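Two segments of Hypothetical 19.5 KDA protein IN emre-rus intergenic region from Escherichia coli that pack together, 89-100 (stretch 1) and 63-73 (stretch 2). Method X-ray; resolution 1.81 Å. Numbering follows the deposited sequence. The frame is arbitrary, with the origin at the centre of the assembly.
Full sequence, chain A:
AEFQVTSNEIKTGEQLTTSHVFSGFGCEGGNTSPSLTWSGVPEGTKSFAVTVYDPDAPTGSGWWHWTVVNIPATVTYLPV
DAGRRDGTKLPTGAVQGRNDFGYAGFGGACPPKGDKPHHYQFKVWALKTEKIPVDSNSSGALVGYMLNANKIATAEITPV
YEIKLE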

ATOM      1  N   LYS A  89     -19.054 -15.460   4.212  1.00 14.66           N
ATOM      2  CA  LYS A  89     -20.041 -14.507   4.629  1.00 16.77           C
ATOM      3  C   LYS A  89     -20.073 -13.304   3.681  1.00 16.52           C
ATOM      4  O   LYS A  89     -20.681 -12.291   4.064  1.00 16.11           O
ATOM      5  CB  LYS A  89     -19.736 -14.031   6.063  1.00 18.46           C
ATOM      6  CG  LYS A  89     -19.808 -15.181   7.072  1.00 22.07           C
ATOM      7  CD  LYS A  89     -19.606 -14.805   8.526  1.00 25.90           C
ATOM      8  CE  LYS A  89     -19.508 -15.974   9.500  1.00 29.30           C
ATOM      9  NZ  LYS A  89     -18.974 -15.645  10.868  1.00 28.06           N
ATOM     10  N   LEU A  90     -19.417 -13.381   2.544  1.00 18.04           N
ATOM     11  CA  LEU A  90     -19.483 -12.243   1.615  1.00 23.62           C
ATOM     12  C   LEU A  90     -20.783 -12.270   0.800  1.00 24.07           C
ATOM     13  O   LEU A  90     -21.137 -13.331   0.295  1.00 25.89           O
ATOM     14  CB  LEU A  90     -18.376 -12.353   0.604  1.00 24.11           C
ATOM     15  CG  LEU A  90     -17.169 -11.521   0.317  1.00 26.42           C
ATOM     16  CD1 LEU A  90     -16.716 -11.787  -1.125  1.00 25.50           C
ATOM     17  CD2 LEU A  90     -17.328 -10.041   0.544  1.00 23.87           C
ATOM     18  N   PRO A  91     -21.408 -11.118   0.598  1.00 25.26           N
ATOM     19  CA  PRO A  91     -22.616 -11.048  -0.220  1.00 25.26           C
ATOM     20  C   PRO A  91     -22.273 -11.489  -1.625  1.00 25.23           C
ATOM     21  O   PRO A  91     -21.170 -11.229  -2.145  1.00 23.41           O
ATOM     22  CB  PRO A  91     -23.068  -9.599  -0.114  1.00 26.86           C
ATOM     23  CG  PRO A  91     -22.290  -8.976   0.983  1.00 26.27           C
ATOM     24  CD  PRO A  91     -21.021  -9.800   1.141  1.00 24.17           C
ATOM     25  N   THR A  92     -23.165 -12.233  -2.283  1.00 22.60           N
ATOM     26  CA  THR A  92     -22.896 -12.749  -3.613  1.00 23.82           C
ATOM     27  C   THR A  92     -22.653 -11.589  -4.569  1.00 24.32           C
ATOM     28  O   THR A  92     -23.288 -10.554  -4.461  1.00 25.77           O
ATOM     29  CB  THR A  92     -24.017 -13.686  -4.122  1.00 26.65           C
ATOM     30  OG1 THR A  92     -25.197 -12.953  -4.465  1.00 29.85           O
ATOM     31  CG2 THR A  92     -24.435 -14.590  -2.958  1.00 25.00           C
ATOM     32  N   GLY A  93     -21.653 -11.755  -5.400  1.00 21.35           N
ATOM     33  CA  GLY A  93     -21.182 -10.805  -6.365  1.00 22.52           C
ATOM     34  C   GLY A  93     -19.980 -10.005  -5.884  1.00 22.21           C
ATOM     35  O   GLY A  93     -19.220  -9.529  -6.738  1.00 24.75           O
ATOM     36  N   ALA A  94     -19.786  -9.893  -4.573  1.00 19.71           N
ATOM     37  CA  ALA A  94     -18.731  -8.984  -4.074  1.00 19.97           C
ATOM     38  C   ALA A  94     -17.425  -9.725  -4.125  1.00 19.24           C
ATOM     39  O   ALA A  94     -17.383 -10.955  -4.292  1.00 16.89           O
ATOM     40  CB  ALA A  94     -19.125  -8.409  -2.722  1.00 18.55           C
ATOM     41  N   VAL A  95     -16.321  -8.982  -4.147  1.00 15.50           N
ATOM     42  CA  VAL A  95     -14.988  -9.531  -4.271  1.00 16.33           C
ATOM     43  C   VAL A  95     -14.085  -8.739  -3.307  1.00 15.13           C
ATOM     44  O   VAL A  95     -14.357  -7.547  -3.152  1.00 14.23           O
ATOM     45  CB  VAL A  95     -14.415  -9.479  -5.696  1.00 19.93           C
ATOM     46  CG1 VAL A  95     -12.941  -9.911  -5.682  1.00 21.71           C
ATOM     47  CG2 VAL A  95     -15.085 -10.529  -6.599  1.00 23.16           C
ATOM     48  N   GLN A  96     -13.134  -9.417  -2.672  1.00 12.93           N
ATOM     49  CA  GLN A  96     -12.248  -8.718  -1.733  1.00 12.78           C
ATOM     50  C   GLN A  96     -10.858  -8.599  -2.373  1.00 11.80           C
ATOM     51  O   GLN A  96     -10.401  -9.553  -3.023  1.00 12.72           O
ATOM     52  CB  GLN A  96     -12.111  -9.523  -0.412  1.00 13.69           C
ATOM     53  CG  GLN A  96     -13.506  -9.845   0.189  1.00 15.96           C
ATOM     54  CD  GLN A  96     -13.379 -10.478   1.587  1.00 15.31           C
ATOM     55  OE1 GLN A  96     -13.311  -9.754   2.570  1.00 15.10           O
ATOM     56  NE2 GLN A  96     -13.396 -11.802   1.717  1.00 16.53           N
ATOM     57  N   GLY A  97     -10.246  -7.422  -2.235  1.00 11.47           N
ATOM     58  CA  GLY A  97      -8.933  -7.157  -2.783  1.00 13.04           C
ATOM     59  C   GLY A  97      -7.899  -7.561  -1.701  1.00 13.40           C
ATOM     60  O   GLY A  97      -8.284  -7.934  -0.597  1.00 11.09           O
ATOM     61  N   ARG A  98      -6.618  -7.457  -2.034  1.00 14.27           N
ATOM     62  CA  ARG A  98      -5.611  -7.846  -1.040  1.00 14.52           C
ATOM     63  C   ARG A  98      -5.320  -6.763  -0.018  1.00 14.29           C
ATOM     64  O   ARG A  98      -5.164  -5.604  -0.408  1.00 13.00           O
ATOM     65  CB  ARG A  98      -4.357  -8.097  -1.916  1.00 17.56           C
ATOM     66  CG  ARG A  98      -3.288  -8.878  -1.143  1.00 19.91           C
ATOM     67  CD  ARG A  98      -2.085  -8.906  -2.074  1.00 22.88           C
ATOM     68  NE  ARG A  98      -1.083  -9.829  -1.621  1.00 25.90           N
ATOM     69  CZ  ARG A  98       0.059  -9.629  -1.014  1.00 25.79           C
ATOM     70  NH1 ARG A  98       0.651 -10.817  -0.816  1.00 26.43           N
ATOM     71  NH2 ARG A  98       0.621  -8.486  -0.653  1.00 27.68           N
ATOM     72  N   ASN A  99      -5.269  -7.038   1.259  1.00 12.39           N
ATOM     73  CA  ASN A  99      -4.938  -6.066   2.295  1.00 10.76           C
ATOM     74  C   ASN A  99      -3.411  -5.994   2.491  1.00 10.47           C
ATOM     75  O   ASN A  99      -2.685  -6.776   1.839  1.00 11.79           O
ATOM     76  CB  ASN A  99      -5.732  -6.379   3.566  1.00  9.50           C
ATOM     77  CG  ASN A  99      -5.263  -7.631   4.251  1.00 11.93           C
ATOM     78  OD1 ASN A  99      -4.123  -8.092   4.123  1.00 10.38           O
ATOM     79  ND2 ASN A  99      -6.149  -8.332   4.994  1.00 10.23           N
ATOM     80  N   ASP A 100      -2.913  -5.104   3.341  1.00 10.89           N
ATOM     81  CA  ASP A 100      -1.466  -4.931   3.519  1.00 11.05           C
ATOM     82  C   ASP A 100      -0.870  -6.037   4.321  1.00 11.45           C
ATOM     83  O   ASP A 100       0.346  -6.296   4.276  1.00 10.97           O
ATOM     84  CB  ASP A 100      -1.126  -3.530   4.057  1.00 12.02           C
ATOM     85  CG  ASP A 100      -1.182  -2.481   2.950  1.00 11.92           C
ATOM     86  OD1 ASP A 100      -1.055  -2.877   1.759  1.00 11.64           O
ATOM     87  OD2 ASP A 100      -1.362  -1.286   3.274  1.00 11.99           O
TER
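Stretch 2, residues 63-73: WWHWTVVNIPA

Stretch 2 lies beside stretch 1 as a largely extended strand, broken in its regular twist at His65 (phi/psi -93/-25) and at Asn70 (64/34), and runs antiparallel to it, so that Trp63 and Trp64 meet Asp100 at one end while Pro72 comes to Thr92 at the other. Only a short part of the pairing is regular sheet. Val95 faces Val69 as a hydrogen-bonded pair, with CA atoms 5.5 Å apart, and Gln96 faces Val68 as a non-hydrogen-bonded pair, their CA atoms 4.3 Å apart. Together the two stretches bury 773 Å², and the residues that cover the most surface, Asp100, Thr67 and Val95, mark out how the contact is built.

Asp100 is the anchor, and the largest contributor. Its CB points toward stretch 2, and main chain and side chain bind the same residue: Asp100 N donates to Trp64 O at 3.0 Å, while Trp64 N donates to Asp100 OD2 at 2.7 Å. Both bonds are nearly straight. The carboxylate takes the NH of Trp64 while the main-chain NH of Asp100 takes its carbonyl, so one loop residue holds both polar backbone groups of a strand residue. The same side chain makes apolar use of its methylene, since Asp100 CB lies over one face of the Trp63 indole, 3.5 Å from the centroid of the five-membered ring and 3.3 Å from Trp63 CE2. Next to it, Asn99 CB packs against Trp64 O at 3.4 Å.

Thr67 meets Gly97 next to the Gln96-Val68 pair. Gly97 N donates to Thr67 O at 3.1 Å, and makes a weak second bond to Thr67 OG1, also at 3.1 Å. An ideal CB on Gly97 would stand 2.5 Å from Thr67 OG1, a clash; the rule here is that a strand threonine whose OG1 comes this close to the partner backbone leaves space for glycine alone. Two waters extend the pairing: one accepts from Thr67 OG1 and donates to Arg98 O, each at 2.8 Å; the other accepts from Thr67 N at 2.8 Å and lies 2.7 Å from Gly97 O.

Val95 carries the regular pairing chiefly through its backbone. Val69 N donates to Val95 O at 2.8 Å and Val95 N to Val69 O at 2.9 Å, closing a ring of two bonds. Its side chain shares a face of the sheet with that of Val69. On the other face lie Val68 and Gln96, and the end of Gln96 reaches along the strand to Trp66, whose NE1 donates to Gln96 OE1 at 2.9 Å, near the plane of the indole.

Just before Val95, a type II turn from Pro91 to Ala94, closed by Ala94 N to Pro91 O at 3.1 Å, brings the chain into the pairing and lays Thr92 O against Pro72 CG at 3.4 Å. Gly93 takes a positive phi of 98°, where a CB would jam against the preceding carbonyl. Small apolar contacts finish the fit: Ala94 CB lies 3.9 Å from both Val68 CG1 and Ile71 CG1, and Leu90 CD2 approaches Val68 CG1 to 3.7 Å.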

ATOM      1  N   TRP A  63      -1.963   1.920   5.956  1.00 10.93           N
ATOM      2  CA  TRP A  63      -2.189   0.470   5.970  1.00 10.56           C
ATOM      3  C   TRP A  63      -3.604   0.192   5.487  1.00  9.99           C
ATOM      4  O   TRP A  63      -4.575   0.722   6.008  1.00 10.19           O
ATOM      5  CB  TRP A  63      -1.989  -0.069   7.387  1.00 10.12           C
ATOM      6  CG  TRP A  63      -1.830  -1.582   7.385  1.00 12.41           C
ATOM      7  CD1 TRP A  63      -2.823  -2.511   7.447  1.00 12.76           C
ATOM      8  CD2 TRP A  63      -0.590  -2.289   7.299  1.00 12.76           C
ATOM      9  NE1 TRP A  63      -2.281  -3.787   7.386  1.00 12.28           N
ATOM     10  CE2 TRP A  63      -0.906  -3.663   7.346  1.00 11.87           C
ATOM     11  CE3 TRP A  63       0.751  -1.892   7.239  1.00  9.90           C
ATOM     12  CZ2 TRP A  63       0.072  -4.667   7.318  1.00 13.24           C
ATOM     13  CZ3 TRP A  63       1.719  -2.893   7.203  1.00 11.64           C
ATOM     14  CH2 TRP A  63       1.386  -4.250   7.241  1.00 11.59           C
ATOM     15  N   TRP A  64      -3.671  -0.635   4.449  1.00 11.37           N
ATOM     16  CA  TRP A  64      -5.005  -1.062   3.964  1.00 10.23           C
ATOM     17  C   TRP A  64      -5.444  -2.268   4.772  1.00 10.33           C
ATOM     18  O   TRP A  64      -4.817  -3.314   4.738  1.00  8.32           O
ATOM     19  CB  TRP A  64      -4.925  -1.452   2.488  1.00 11.51           C
ATOM     20  CG  TRP A  64      -4.718  -0.279   1.574  1.00 11.83           C
ATOM     21  CD1 TRP A  64      -3.581   0.119   0.919  1.00 14.32           C
ATOM     22  CD2 TRP A  64      -5.743   0.662   1.195  1.00 13.26           C
ATOM     23  NE1 TRP A  64      -3.849   1.251   0.187  1.00 13.32           N
ATOM     24  CE2 TRP A  64      -5.165   1.595   0.319  1.00 12.08           C
ATOM     25  CE3 TRP A  64      -7.099   0.807   1.532  1.00 13.83           C
ATOM     26  CZ2 TRP A  64      -5.869   2.670  -0.225  1.00 14.68           C
ATOM     27  CZ3 TRP A  64      -7.805   1.855   0.957  1.00 13.91           C
ATOM     28  CH2 TRP A  64      -7.218   2.780   0.086  1.00 15.81           C
ATOM     29  N   HIS A  65      -6.508  -2.186   5.565  1.00  9.18           N
ATOM     30  CA  HIS A  65      -6.976  -3.299   6.386  1.00 10.80           C
ATOM     31  C   HIS A  65      -8.034  -4.130   5.680  1.00 13.23           C
ATOM     32  O   HIS A  65      -8.226  -5.315   6.015  1.00 12.31           O
ATOM     33  CB  HIS A  65      -7.602  -2.674   7.669  1.00  9.71           C
ATOM     34  CG  HIS A  65      -6.516  -2.282   8.642  1.00  9.87           C
ATOM     35  ND1 HIS A  65      -6.040  -3.099   9.644  1.00  9.23           N
ATOM     36  CD2 HIS A  65      -5.839  -1.110   8.754  1.00 10.55           C
ATOM     37  CE1 HIS A  65      -5.087  -2.456  10.325  1.00 11.16           C
ATOM     38  NE2 HIS A  65      -4.933  -1.224   9.776  1.00  9.14           N
ATOM     39  N   TRP A  66      -8.763  -3.541   4.736  1.00  9.85           N
ATOM     40  CA  TRP A  66      -9.783  -4.345   4.031  1.00  9.36           C
ATOM     41  C   TRP A  66     -10.220  -3.657   2.761  1.00 10.53           C
ATOM     42  O   TRP A  66     -10.348  -2.416   2.793  1.00 11.04           O
ATOM     43  CB  TRP A  66     -11.034  -4.352   4.956  1.00 11.35           C
ATOM     44  CG  TRP A  66     -12.090  -5.357   4.562  1.00  8.16           C
ATOM     45  CD1 TRP A  66     -11.947  -6.503   3.822  1.00  9.52           C
ATOM     46  CD2 TRP A  66     -13.452  -5.345   5.047  1.00 11.81           C
ATOM     47  NE1 TRP A  66     -13.155  -7.183   3.807  1.00 11.83           N
ATOM     48  CE2 TRP A  66     -14.082  -6.479   4.538  1.00 12.79           C
ATOM     49  CE3 TRP A  66     -14.180  -4.449   5.835  1.00 10.65           C
ATOM     50  CZ2 TRP A  66     -15.452  -6.780   4.747  1.00 12.64           C
ATOM     51  CZ3 TRP A  66     -15.542  -4.747   6.090  1.00 11.98           C
ATOM     52  CH2 TRP A  66     -16.161  -5.914   5.553  1.00 11.44           C
ATOM     53  N   THR A  67     -10.541  -4.353   1.693  1.00 10.27           N
ATOM     54  CA  THR A  67     -11.168  -3.723   0.536  1.00 12.38           C
ATOM     55  C   THR A  67     -12.228  -4.750   0.081  1.00 10.16           C
ATOM     56  O   THR A  67     -11.867  -5.910  -0.132  1.00 11.99           O
ATOM     57  CB  THR A  67     -10.260  -3.392  -0.680  1.00 10.82           C
ATOM     58  OG1 THR A  67      -9.681  -4.592  -1.186  1.00 12.48           O
ATOM     59  CG2 THR A  67      -9.126  -2.442  -0.301  1.00 10.32           C
ATOM     60  N   VAL A  68     -13.440  -4.277  -0.168  1.00 11.88           N
ATOM     61  CA  VAL A  68     -14.477  -5.155  -0.697  1.00 15.07           C
ATOM     62  C   VAL A  68     -15.189  -4.331  -1.806  1.00 13.59           C
ATOM     63  O   VAL A  68     -15.527  -3.203  -1.479  1.00 14.17           O
ATOM     64  CB  VAL A  68     -15.709  -5.407   0.204  1.00 16.28           C
ATOM     65  CG1 VAL A  68     -16.593  -6.508  -0.417  1.00 16.58           C
ATOM     66  CG2 VAL A  68     -15.339  -5.719   1.604  1.00 19.62           C
ATOM     67  N   VAL A  69     -15.315  -4.905  -2.987  1.00 15.27           N
ATOM     68  CA  VAL A  69     -15.952  -4.089  -4.026  1.00 17.08           C
ATOM     69  C   VAL A  69     -16.998  -4.971  -4.697  1.00 19.06           C
ATOM     70  O   VAL A  69     -17.123  -6.168  -4.392  1.00 21.20           O
ATOM     71  CB  VAL A  69     -14.981  -3.534  -5.069  1.00 15.39           C
ATOM     72  CG1 VAL A  69     -13.831  -2.707  -4.458  1.00 18.33           C
ATOM     73  CG2 VAL A  69     -14.339  -4.639  -5.886  1.00 15.49           C
ATOM     74  N   ASN A  70     -17.710  -4.331  -5.648  1.00 20.37           N
ATOM     75  CA  ASN A  70     -18.716  -5.059  -6.432  1.00 19.34           C
ATOM     76  C   ASN A  70     -19.845  -5.554  -5.533  1.00 20.90           C
ATOM     77  O   ASN A  70     -20.504  -6.574  -5.814  1.00 22.11           O
ATOM     78  CB  ASN A  70     -18.101  -6.133  -7.307  1.00 20.80           C
ATOM     79  CG  ASN A  70     -17.082  -5.673  -8.354  1.00 16.53           C
ATOM     80  OD1 ASN A  70     -17.008  -4.491  -8.637  1.00 17.20           O
ATOM     81  ND2 ASN A  70     -16.299  -6.567  -8.935  1.00 17.33           N
ATOM     82  N   ILE A  71     -20.146  -4.773  -4.510  1.00 19.57           N
ATOM     83  CA  ILE A  71     -21.323  -5.039  -3.700  1.00 21.28           C
ATOM     84  C   ILE A  71     -22.497  -4.588  -4.594  1.00 21.77           C
ATOM     85  O   ILE A  71     -22.557  -3.434  -5.030  1.00 21.87           O
ATOM     86  CB  ILE A  71     -21.298  -4.369  -2.355  1.00 19.84           C
ATOM     87  CG1 ILE A  71     -20.088  -4.862  -1.507  1.00 21.38           C
ATOM     88  CG2 ILE A  71     -22.597  -4.694  -1.625  1.00 22.49           C
ATOM     89  CD1 ILE A  71     -19.795  -3.897  -0.368  1.00 16.55           C
ATOM     90  N   PRO A  72     -23.398  -5.512  -4.896  1.00 21.85           N
ATOM     91  CA  PRO A  72     -24.549  -5.171  -5.736  1.00 22.55           C
ATOM     92  C   PRO A  72     -25.282  -3.972  -5.194  1.00 21.71           C
ATOM     93  O   PRO A  72     -25.496  -3.707  -4.011  1.00 21.86           O
ATOM     94  CB  PRO A  72     -25.420  -6.426  -5.751  1.00 20.74           C
ATOM     95  CG  PRO A  72     -24.541  -7.524  -5.305  1.00 23.44           C
ATOM     96  CD  PRO A  72     -23.403  -6.922  -4.491  1.00 22.52           C
ATOM     97  N   ALA A  73     -25.816  -3.144  -6.120  1.00 25.53           N
ATOM     98  CA  ALA A  73     -26.550  -1.935  -5.772  1.00 27.41           C
ATOM     99  C   ALA A  73     -27.791  -2.232  -4.938  1.00 26.19           C
ATOM    100  O   ALA A  73     -28.234  -1.314  -4.281  1.00 25.22           O
ATOM    101  CB  ALA A  73     -27.025  -1.144  -6.997  1.00 28.12           C
TER
HETATM  102  O   HOH W   1      -7.061  -4.310  -2.024  1.00 14.62           O
HETATM  103  O   HOH W   2      -9.403  -6.890   1.652  1.00 23.90           O